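Local coordinates for flagellar pocket-related cytoskeletal protein (Trypanosoma brucei, PDB 6SJQ), which belongs to the flagellar pocket collar of the parasite cytoskeleton and carries, as the piece described here, an N-terminal ubiquitin-fold domain with a long structured loop for protein binding, at residues A11-N16 / Q88-Q93; S37-F42 / F59-I64; V19-S24 / P108-P113; N53-K58 / N96-E101. All blocks are in the same frame, centred on the assembly; numbering follows the deposited sequence. Where two conformers were deposited one is given.

Contact 1: A11-N16 / Q88-Q93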
# COMPACT_ATOMS: atom_id res chain seq x y z
N ALA A 11 -0.34 2.07 -2.89
CA ALA A 11 -0.64 1.10 -3.92
C ALA A 11 0.20 -0.16 -3.77
O ALA A 11 1.31 -0.13 -3.21
CB ALA A 11 -0.44 1.72 -5.32
N ALA A 12 -0.34 -1.27 -4.27
CA ALA A 12 0.38 -2.54 -4.33
C ALA A 12 -0.23 -3.44 -5.38
O ALA A 12 -1.36 -3.21 -5.83
CB ALA A 12 0.36 -3.24 -2.95
N ASP A 13 0.50 -4.48 -5.77
CA ASP A 13 -0.07 -5.49 -6.65
C ASP A 13 -0.61 -6.66 -5.85
O ASP A 13 0.14 -7.37 -5.18
CB ASP A 13 0.95 -5.94 -7.69
CG ASP A 13 1.12 -4.91 -8.79
OD1 ASP A 13 0.17 -4.72 -9.56
OD2 ASP A 13 2.19 -4.27 -8.86
N ILE A 14 -1.93 -6.84 -5.91
CA ILE A 14 -2.58 -7.94 -5.18
C ILE A 14 -3.32 -8.87 -6.16
O ILE A 14 -4.26 -8.46 -6.84
CB ILE A 14 -3.58 -7.40 -4.13
CG1 ILE A 14 -2.93 -6.31 -3.23
CG2 ILE A 14 -4.18 -8.54 -3.32
CD1 ILE A 14 -1.91 -6.81 -2.20
N PHE A 15 -2.89 -10.13 -6.20
CA PHE A 15 -3.40 -11.11 -7.18
C PHE A 15 -3.53 -10.58 -8.60
O PHE A 15 -4.59 -10.70 -9.20
CB PHE A 15 -4.77 -11.65 -6.75
CG PHE A 15 -4.76 -12.38 -5.46
CD1 PHE A 15 -4.04 -13.56 -5.33
CD2 PHE A 15 -5.47 -11.90 -4.38
CE1 PHE A 15 -4.02 -14.25 -4.12
CE2 PHE A 15 -5.47 -12.59 -3.16
CZ PHE A 15 -4.74 -13.77 -3.03
N ASN A 16 -2.47 -9.97 -9.12
CA ASN A 16 -2.51 -9.46 -10.49
C ASN A 16 -3.50 -8.31 -10.76
O ASN A 16 -3.91 -8.09 -11.90
CB ASN A 16 -2.76 -10.59 -11.50
CG ASN A 16 -1.51 -11.40 -11.79
OD1 ASN A 16 -0.42 -10.86 -11.95
ND2 ASN A 16 -1.67 -12.72 -11.89
N GLN A 88 1.68 9.69 -3.45
CA GLN A 88 1.47 8.31 -3.87
C GLN A 88 2.65 7.43 -3.48
O GLN A 88 3.80 7.71 -3.85
CB GLN A 88 1.29 8.24 -5.39
CG GLN A 88 1.04 6.81 -5.88
CD GLN A 88 -0.35 6.33 -5.52
OE1 GLN A 88 -1.37 6.90 -5.95
NE2 GLN A 88 -0.40 5.28 -4.69
N LEU A 89 2.37 6.35 -2.75
CA LEU A 89 3.37 5.34 -2.38
C LEU A 89 3.09 4.02 -3.11
O LEU A 89 1.95 3.71 -3.47
CB LEU A 89 3.33 5.06 -0.87
CG LEU A 89 3.47 6.25 0.09
CD1 LEU A 89 3.54 5.74 1.52
CD2 LEU A 89 4.71 7.05 -0.24
N TYR A 90 4.14 3.23 -3.33
CA TYR A 90 3.96 1.86 -3.80
C TYR A 90 4.71 0.93 -2.86
O TYR A 90 5.86 1.20 -2.49
CB TYR A 90 4.51 1.69 -5.21
CG TYR A 90 4.30 0.30 -5.75
CD1 TYR A 90 3.11 -0.07 -6.36
CD2 TYR A 90 5.30 -0.66 -5.64
CE1 TYR A 90 2.93 -1.36 -6.86
CE2 TYR A 90 5.13 -1.94 -6.14
CZ TYR A 90 3.95 -2.28 -6.75
OH TYR A 90 3.80 -3.56 -7.23
N VAL A 91 4.09 -0.17 -2.47
CA VAL A 91 4.70 -1.05 -1.48
C VAL A 91 5.00 -2.41 -2.10
O VAL A 91 4.10 -3.07 -2.64
CB VAL A 91 3.79 -1.21 -0.25
CG1 VAL A 91 4.51 -2.02 0.83
CG2 VAL A 91 3.41 0.14 0.28
N PHE A 92 6.28 -2.82 -2.03
CA PHE A 92 6.68 -4.14 -2.51
C PHE A 92 6.54 -5.17 -1.39
O PHE A 92 6.49 -4.81 -0.19
CB PHE A 92 8.15 -4.14 -2.96
CG PHE A 92 8.41 -3.32 -4.20
CD1 PHE A 92 8.48 -3.93 -5.45
CD2 PHE A 92 8.58 -1.94 -4.12
CE1 PHE A 92 8.71 -3.19 -6.59
CE2 PHE A 92 8.81 -1.19 -5.27
CZ PHE A 92 8.88 -1.81 -6.50
N GLN A 93 6.48 -6.44 -1.80
CA GLN A 93 6.62 -7.57 -0.87
C GLN A 93 7.84 -8.41 -1.24
O GLN A 93 8.33 -8.34 -2.37
CB GLN A 93 5.40 -8.48 -0.96
CG GLN A 93 4.07 -7.84 -0.60
CD GLN A 93 2.97 -8.89 -0.45
OE1 GLN A 93 2.84 -9.53 0.61
NE2 GLN A 93 2.17 -9.07 -1.50
O HOH W 1 3.12 -4.87 -4.50
O HOH W 2 2.46 -7.29 -3.78

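Contact 2: S37-F42 / F59-I64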
# COMPACT_ATOMS: atom_id res chain seq x y z
N SER A 37 -0.27 0.49 9.04
CA SER A 37 -1.56 0.82 8.44
C SER A 37 -1.70 0.18 7.06
O SER A 37 -2.72 -0.42 6.73
CB SER A 37 -1.74 2.33 8.33
OG SER A 37 -3.04 2.64 7.85
N ALA A 38 -0.64 0.29 6.25
CA ALA A 38 -0.63 -0.30 4.91
C ALA A 38 -0.69 -1.83 4.93
O ALA A 38 -1.44 -2.42 4.18
CB ALA A 38 0.59 0.16 4.14
N GLU A 39 0.08 -2.46 5.80
CA GLU A 39 0.05 -3.92 5.88
C GLU A 39 -1.32 -4.44 6.33
O GLU A 39 -1.80 -5.47 5.84
CB GLU A 39 1.18 -4.46 6.79
CG GLU A 39 2.54 -4.34 6.17
CD GLU A 39 3.64 -4.91 7.04
OE1 GLU A 39 3.44 -5.05 8.26
OE2 GLU A 39 4.73 -5.20 6.49
N THR A 40 -1.96 -3.71 7.23
CA THR A 40 -3.29 -4.09 7.67
C THR A 40 -4.26 -3.99 6.50
O THR A 40 -5.02 -4.93 6.23
CB THR A 40 -3.77 -3.20 8.83
OG1 THR A 40 -2.97 -3.48 9.98
CG2 THR A 40 -5.25 -3.49 9.14
N ALA A 41 -4.24 -2.86 5.78
CA ALA A 41 -5.18 -2.65 4.66
C ALA A 41 -4.98 -3.69 3.56
O ALA A 41 -5.95 -4.26 3.04
CB ALA A 41 -5.04 -1.25 4.10
N PHE A 42 -3.73 -3.96 3.20
CA PHE A 42 -3.47 -4.91 2.12
C PHE A 42 -3.74 -6.35 2.56
O PHE A 42 -4.12 -7.19 1.74
CB PHE A 42 -2.03 -4.76 1.60
CG PHE A 42 -1.78 -3.47 0.84
CD1 PHE A 42 -2.68 -3.01 -0.12
CD2 PHE A 42 -0.64 -2.73 1.07
CE1 PHE A 42 -2.42 -1.81 -0.82
CE2 PHE A 42 -0.37 -1.55 0.37
CZ PHE A 42 -1.27 -1.10 -0.56
N PHE A 59 -0.09 -9.64 4.04
CA PHE A 59 0.79 -8.81 3.21
C PHE A 59 2.01 -8.45 4.05
O PHE A 59 1.89 -8.03 5.21
CB PHE A 59 0.03 -7.55 2.79
CG PHE A 59 0.82 -6.63 1.89
CD1 PHE A 59 1.73 -5.73 2.42
CD2 PHE A 59 0.62 -6.65 0.51
CE1 PHE A 59 2.45 -4.88 1.58
CE2 PHE A 59 1.32 -5.79 -0.32
CZ PHE A 59 2.25 -4.92 0.22
N HIS A 60 3.20 -8.62 3.47
CA HIS A 60 4.43 -8.23 4.16
C HIS A 60 5.19 -7.22 3.32
O HIS A 60 5.61 -7.53 2.20
CB HIS A 60 5.31 -9.46 4.38
CG HIS A 60 4.64 -10.54 5.16
ND1 HIS A 60 4.41 -10.44 6.52
CD2 HIS A 60 4.16 -11.75 4.79
CE1 HIS A 60 3.82 -11.54 6.95
NE2 HIS A 60 3.65 -12.35 5.92
N SER A 61 5.38 -6.02 3.86
CA SER A 61 6.09 -4.96 3.14
C SER A 61 7.60 -5.19 3.17
O SER A 61 8.17 -5.52 4.21
CB SER A 61 5.78 -3.63 3.80
OG SER A 61 6.40 -3.58 5.07
N SER A 62 8.25 -5.02 2.02
CA SER A 62 9.71 -5.20 1.93
C SER A 62 10.46 -3.93 1.56
O SER A 62 11.62 -3.75 1.95
CB SER A 62 10.06 -6.32 0.95
OG SER A 62 9.57 -6.05 -0.35
N LYS A 63 9.82 -3.07 0.77
CA LYS A 63 10.36 -1.77 0.37
C LYS A 63 9.18 -0.88 0.05
O LYS A 63 8.21 -1.33 -0.57
CB LYS A 63 11.22 -1.85 -0.90
CG LYS A 63 11.69 -0.46 -1.36
CD LYS A 63 12.45 -0.47 -2.67
CE LYS A 63 13.80 -1.16 -2.54
NZ LYS A 63 14.79 -0.39 -1.72
N ILE A 64 9.25 0.38 0.47
CA ILE A 64 8.21 1.34 0.13
C ILE A 64 8.87 2.43 -0.70
O ILE A 64 9.92 2.95 -0.30
CB ILE A 64 7.58 1.96 1.39
CG1 ILE A 64 6.87 0.87 2.21
CG2 ILE A 64 6.57 3.02 1.01
CD1 ILE A 64 6.22 1.39 3.49
O HOH W 3 5.17 -8.14 7.85

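Contact 3: V19-S24 / P108-P113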
# COMPACT_ATOMS: atom_id res chain seq x y z
N VAL A 19 -3.91 -2.24 -6.79
CA VAL A 19 -4.90 -1.63 -5.90
C VAL A 19 -4.30 -0.35 -5.35
O VAL A 19 -3.08 -0.20 -5.28
CB VAL A 19 -5.33 -2.57 -4.76
CG1 VAL A 19 -5.92 -3.87 -5.32
CG2 VAL A 19 -4.18 -2.86 -3.84
N ASN A 20 -5.15 0.61 -5.03
CA ASN A 20 -4.68 1.89 -4.49
C ASN A 20 -5.64 2.31 -3.41
O ASN A 20 -6.83 2.50 -3.69
CB ASN A 20 -4.63 2.96 -5.58
CG ASN A 20 -3.83 4.18 -5.16
OD1 ASN A 20 -3.00 4.09 -4.25
ND2 ASN A 20 -4.05 5.32 -5.83
N PHE A 21 -5.13 2.46 -2.19
CA PHE A 21 -5.94 2.86 -1.04
C PHE A 21 -5.60 4.23 -0.48
O PHE A 21 -4.41 4.60 -0.34
CB PHE A 21 -5.80 1.82 0.09
CG PHE A 21 -6.39 0.48 -0.23
CD1 PHE A 21 -7.61 0.38 -0.89
CD2 PHE A 21 -5.74 -0.69 0.15
CE1 PHE A 21 -8.15 -0.86 -1.17
CE2 PHE A 21 -6.27 -1.93 -0.13
CZ PHE A 21 -7.49 -2.02 -0.79
N GLU A 22 -6.64 4.99 -0.15
CA GLU A 22 -6.47 6.26 0.56
C GLU A 22 -6.41 5.97 2.05
O GLU A 22 -7.39 5.49 2.63
CB GLU A 22 -7.67 7.16 0.25
CG GLU A 22 -7.55 8.58 0.72
CD GLU A 22 -8.79 9.36 0.33
OE1 GLU A 22 -8.91 9.75 -0.85
OE2 GLU A 22 -9.66 9.55 1.21
N LEU A 23 -5.27 6.22 2.69
CA LEU A 23 -5.14 6.00 4.13
C LEU A 23 -5.17 7.35 4.81
O LEU A 23 -4.57 8.31 4.31
CB LEU A 23 -3.84 5.26 4.45
CG LEU A 23 -3.67 3.88 3.80
CD1 LEU A 23 -2.43 3.20 4.39
CD2 LEU A 23 -4.90 3.01 4.04
N SER A 24 -5.89 7.46 5.92
CA SER A 24 -6.04 8.73 6.64
C SER A 24 -5.33 8.68 7.99
O SER A 24 -5.39 7.67 8.69
CB SER A 24 -7.53 9.05 6.87
OG SER A 24 -8.23 9.25 5.65
N PRO A 108 -7.43 5.16 -9.40
CA PRO A 108 -7.85 6.15 -8.40
C PRO A 108 -8.01 5.51 -7.03
O PRO A 108 -8.59 4.42 -6.92
CB PRO A 108 -9.22 6.62 -8.93
CG PRO A 108 -9.12 6.44 -10.41
CD PRO A 108 -8.30 5.18 -10.59
N ALA A 109 -7.49 6.17 -5.99
CA ALA A 109 -7.52 5.63 -4.64
C ALA A 109 -8.93 5.41 -4.10
O ALA A 109 -9.82 6.22 -4.36
CB ALA A 109 -6.76 6.54 -3.69
N MET A 110 -9.12 4.32 -3.37
CA MET A 110 -10.39 4.04 -2.68
C MET A 110 -10.16 3.83 -1.19
O MET A 110 -9.04 3.55 -0.75
CB MET A 110 -11.14 2.84 -3.31
CG MET A 110 -10.82 1.41 -2.84
SD MET A 110 -11.83 0.15 -3.74
CE MET A 110 -11.24 0.44 -5.39
N LYS A 111 -11.23 3.98 -0.41
CA LYS A 111 -11.17 3.62 1.00
C LYS A 111 -10.79 2.16 1.14
O LYS A 111 -11.29 1.29 0.41
CB LYS A 111 -12.52 3.87 1.68
CG LYS A 111 -12.89 5.35 1.77
CD LYS A 111 -11.67 6.16 2.20
CE LYS A 111 -12.00 7.64 2.40
NZ LYS A 111 -10.80 8.37 2.92
N PRO A 112 -9.89 1.88 2.10
CA PRO A 112 -9.43 0.52 2.38
C PRO A 112 -10.54 -0.34 2.96
O PRO A 112 -11.53 0.20 3.46
CB PRO A 112 -8.31 0.74 3.41
CG PRO A 112 -8.64 2.03 4.06
CD PRO A 112 -9.26 2.87 2.99
N PRO A 113 -10.39 -1.67 2.89
CA PRO A 113 -11.40 -2.59 3.41
C PRO A 113 -11.77 -2.26 4.86
O PRO A 113 -10.92 -1.79 5.63
CB PRO A 113 -10.71 -3.95 3.31
CG PRO A 113 -9.78 -3.78 2.10
CD PRO A 113 -9.25 -2.39 2.28
O HOH W 4 -8.59 1.88 -6.19

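Contact 4: N53-K58 / N96-E101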
# COMPACT_ATOMS: atom_id res chain seq x y z
N ASN A 53 -8.73 -21.51 -3.87
CA ASN A 53 -7.56 -22.37 -4.07
C ASN A 53 -6.21 -21.79 -3.61
O ASN A 53 -5.14 -22.27 -4.00
CB ASN A 53 -7.48 -22.83 -5.53
CG ASN A 53 -7.83 -21.73 -6.52
OD1 ASN A 53 -8.50 -20.75 -6.16
ND2 ASN A 53 -7.40 -21.89 -7.77
N VAL A 54 -6.26 -20.75 -2.78
CA VAL A 54 -5.04 -20.12 -2.28
C VAL A 54 -5.11 -20.11 -0.75
O VAL A 54 -6.14 -19.75 -0.18
CB VAL A 54 -4.91 -18.67 -2.82
CG1 VAL A 54 -3.89 -17.85 -2.01
CG2 VAL A 54 -4.51 -18.69 -4.29
N PRO A 55 -4.02 -20.53 -0.09
CA PRO A 55 -3.98 -20.58 1.37
C PRO A 55 -3.97 -19.17 1.94
O PRO A 55 -3.47 -18.24 1.30
CB PRO A 55 -2.63 -21.24 1.67
CG PRO A 55 -2.16 -21.83 0.37
CD PRO A 55 -2.75 -20.97 -0.69
N SER A 56 -4.50 -19.02 3.14
CA SER A 56 -4.55 -17.73 3.80
C SER A 56 -3.15 -17.18 4.06
O SER A 56 -2.23 -17.91 4.41
CB SER A 56 -5.32 -17.86 5.12
OG SER A 56 -6.62 -18.36 4.91
N HIS A 57 -2.98 -15.87 3.88
CA HIS A 57 -1.68 -15.27 4.14
C HIS A 57 -1.81 -13.76 4.33
O HIS A 57 -2.88 -13.18 4.09
CB HIS A 57 -0.70 -15.59 3.00
CG HIS A 57 -1.15 -15.08 1.66
ND1 HIS A 57 -2.02 -15.78 0.85
CD2 HIS A 57 -0.82 -13.95 0.97
CE1 HIS A 57 -2.23 -15.10 -0.27
NE2 HIS A 57 -1.51 -13.99 -0.22
N LYS A 58 -0.73 -13.13 4.78
CA LYS A 58 -0.74 -11.70 5.11
C LYS A 58 0.08 -10.96 4.09
O LYS A 58 0.87 -11.57 3.36
CB LYS A 58 -0.15 -11.46 6.50
CG LYS A 58 -0.90 -12.13 7.64
CD LYS A 58 -2.30 -11.56 7.81
CE LYS A 58 -2.98 -12.14 9.05
NZ LYS A 58 -4.20 -11.37 9.42
N ASN A 96 7.14 -14.02 -3.69
CA ASN A 96 6.12 -14.95 -3.20
C ASN A 96 5.32 -15.49 -4.39
O ASN A 96 5.42 -14.95 -5.49
CB ASN A 96 5.19 -14.22 -2.23
CG ASN A 96 4.41 -13.12 -2.90
OD1 ASN A 96 3.30 -13.34 -3.40
ND2 ASN A 96 5.00 -11.92 -2.94
N GLU A 97 4.48 -16.50 -4.13
CA GLU A 97 3.78 -17.24 -5.18
C GLU A 97 2.59 -16.54 -5.83
O GLU A 97 2.17 -16.90 -6.93
CB GLU A 97 3.21 -18.55 -4.60
CG GLU A 97 4.17 -19.43 -3.81
CD GLU A 97 3.46 -20.60 -3.14
OE1 GLU A 97 2.66 -21.29 -3.82
OE2 GLU A 97 3.68 -20.83 -1.93
N TRP A 98 2.00 -15.58 -5.12
CA TRP A 98 0.68 -15.10 -5.50
C TRP A 98 0.65 -13.69 -6.01
O TRP A 98 -0.25 -13.33 -6.76
CB TRP A 98 -0.29 -15.25 -4.33
CG TRP A 98 -0.29 -16.62 -3.80
CD1 TRP A 98 -0.73 -17.75 -4.43
CD2 TRP A 98 0.20 -17.03 -2.53
NE1 TRP A 98 -0.55 -18.83 -3.62
CE2 TRP A 98 0.03 -18.43 -2.44
CE3 TRP A 98 0.79 -16.37 -1.44
CZ2 TRP A 98 0.39 -19.16 -1.32
CZ3 TRP A 98 1.15 -17.09 -0.33
CH2 TRP A 98 0.96 -18.48 -0.28
N HIS A 99 1.63 -12.88 -5.60
CA HIS A 99 1.59 -11.46 -5.90
C HIS A 99 2.86 -11.02 -6.60
O HIS A 99 3.94 -11.01 -6.01
CB HIS A 99 1.40 -10.65 -4.61
CG HIS A 99 0.29 -11.17 -3.75
ND1 HIS A 99 -1.04 -11.03 -4.09
CD2 HIS A 99 0.31 -11.88 -2.59
CE1 HIS A 99 -1.79 -11.62 -3.17
NE2 HIS A 99 -1.00 -12.13 -2.25
N LYS A 100 2.73 -10.66 -7.87
CA LYS A 100 3.88 -10.21 -8.63
C LYS A 100 3.66 -8.82 -9.20
O LYS A 100 2.52 -8.39 -9.42
CB LYS A 100 4.26 -11.22 -9.73
CG LYS A 100 3.09 -11.95 -10.37
CD LYS A 100 2.87 -13.32 -9.74
CE LYS A 100 1.91 -14.17 -10.58
NZ LYS A 100 1.41 -15.39 -9.86
N GLU A 101 4.77 -8.11 -9.39
CA GLU A 101 4.73 -6.75 -9.87
C GLU A 101 4.18 -6.69 -11.29
O GLU A 101 4.36 -7.62 -12.08
CB GLU A 101 6.13 -6.13 -9.82
CG GLU A 101 6.68 -5.93 -8.41
CD GLU A 101 7.20 -7.22 -7.78
OE1 GLU A 101 7.09 -8.29 -8.42
OE2 GLU A 101 7.70 -7.16 -6.64

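Contact 1: A11-N16 / Q88-Q93
Ala11 and Tyr90 sit opposite each other in adjacent parallel strands, their CA atoms 4.7 Å apart. This is the tight end of the contact. Ala11 N donates to Leu89 O at 2.9 Å, and Val91 N donates to Ala11 O over the same distance. Leu89 O accepts a second hydrogen bond, from Gln88 NE2, which comes in from the other face of the carbonyl plane; Gln88 NE2 also bonds to Asn20 OD1 on strand 17-25, beyond strand 6-14. Ala11 CB lies 4.1 Å from Tyr90 CD1. Tyr90 has CG anti to the backbone N (chi1 -178°); its CD1 comes near Ala11 O and its CE1 near Ala12 CA. Beyond Ala12 the strands part and the contact is looser. Tyr90 OH meets Asp13 OD2 near the ring plane at 2.4 Å, so short that its exact length is doubtful; Lys18 and Ser102 also hold this carboxylate. Water fills in where direct backbone bonds have ceased: one molecule joins Asp13 N, Tyr90 OH and Val91 O, and another links Asp13 O to Gln93 NE2. A first and a last strand paired in parallel at the centre of a mixed sheet are the hallmark of the ubiquitin (beta-grasp) fold.

Contact 2: S37-F42 / F59-I64
Phe42 lays its CB over one face of the Phe59 ring, 3.4 Å from Phe59 CG, and carries its own ring on across the same face. Its CD2 hangs above the centre of the Phe59 ring, but the two planes are inclined by 40° and the centroids lie 4.7 Å apart, an oblique overlap rather than a regular one. Phe59 has CG anti to the backbone N (chi1 -178°), and the two buried side chains run side by side in the same direction. Glu39, one helical turn earlier, meets the edge of the Phe59 ring: its CG is 4.1 Å from Phe59 CD1, near the plane of that ring.

Past this apolar stem the Glu39 chain is extended and delivers OE2 to the backbone of the facing segment. Ser61 N donates to Glu39 OE2 at 2.8 Å, an almost straight bond of 166° on the anti side of the carboxylate. Ser61 OG, in one of its two deposited conformers, reaches Glu39 OE2 at 2.7 Å from the other face of the carboxylate plane. A water adds a longer bond to OE2 and touches His60 ND1 at 2.8 Å, on the outer side where His60 is exposed. One carboxylate oxygen thus ties the helix to both the backbone N and the hydroxyl of Ser61. Phe59 is also covered by Ile46 of the helix and Val91 of strand 87-92. A helix packed across one face of a mixed sheet is the core of the ubiquitin (beta-grasp) fold; here Phe42 of the helix and Phe59 of the incoming loop help fill that interface.

Contact 3: V19-S24 / P108-P113
Glu22 and Phe21, neighbours on strand 17-25, lose more surface to the 108-113 segment than any other residues here, and they engage it in quite different ways. The Phe21 ring receives two prolines on one face: Pro112 CA lies 4.0 Å from the ring centroid and Pro113 CD as far from it, both as CH-pi contacts displaced toward the rim. Pro113 CD comes to 3.6 Å from Phe21 CZ, its side chain crossing the phenyl group at about a right angle, whereas Met110 runs alongside with CG at the ring edge, 3.9 Å from Phe21 CE1. Phe21 also touches Ala41 and Glu45, so it meets both helix 31-49 and the tail.

Strand 17-25 is the outermost strand on this side of the ubiquitin-type sheet, and the segment that follows the last strand returns to cover it. A single beta bridge, Phe21 with Met110, marks the meeting: Met110 N donates to Asn20 O at 2.9 Å, and Met110 O accepts from Glu22 N, which stands well above the carbonyl plane.

Glu22 adds both polar and apolar contacts. Its chain is extended, with CG anti to the backbone N (chi1 -170°), and Glu22 OE2 forms a salt bridge with Lys111 NZ; the 2.4 Å separation is implausibly short and its exact value doubtful. OE1 turns to Tyr86. Glu22 CB packs 4.1 Å from Ala109 CB. Asn20, beside them, sends ND2 to Pro107 O and Gln9, while a water bridges its carbonyl oxygen to Pro108 O.

Contact 4: N53-K58 / N96-E101
His57 and Trp98 carry the aromatic part of this contact, their rings stacked face to face. The imidazole lies over the six-membered ring of the indole with centroids 4.2 Å apart and planes 21° from parallel, and Trp98 CE3 falls over the centre of the imidazole. The two side chains run in opposite directions as they overlap.

Apolar contacts extend the overlap along the indole. Val54 sets CG1 over the five-membered ring, on the same face as His57, as a CH-pi contact 3.9 Å from the centroid. Pro55 CD approaches at a slant, 3.7 Å from Trp98 CZ2.

Hydrogen bonds fix how the rings are turned. His57 NE2 meets His99 NE2 tip to tip at 2.8 Å. At the other nitrogen, His57 ND1 donates to Pro55 O at 2.9 Å, nearly straight and in the ring plane. Gripped at both nitrogens, the imidazole has little freedom to rotate. His99 is held in turn through ND1, which accepts from Phe15 N. On the far segment Asn96 OD1 takes the backbone N-H of Trp98 and, 2.8 Å from OD1, that of His99 N, both from the same face.

Two loops without regular secondary structure are thereby joined at the surface by a small aromatic cluster of His57, Trp98 and His99, the last two held by an Asx turn at Asn96.

From the N terminus, strand 6-14 opens the loop that contact 1 closes with the last strand, 87-92. The next strand, 17-25, opens contact 3, which waits for the tail at 108-113; contacts 1 and 3 therefore cross, binding three strands and the tail. Helix 31-49 comes next, and contact 2 closes a short loop from it to the segment entering strand 63-68, nested inside both contact 1 and contact 3. The loop at 53-58 begins contact 4, which crosses contacts 1 and 2 yet lies within contact 3. Backbone bonds of Phe92 with Ser62 and Lys63 join contacts 1 and 2, whereas Phe42 against Phe21 and Val19 joins contacts 2 and 3.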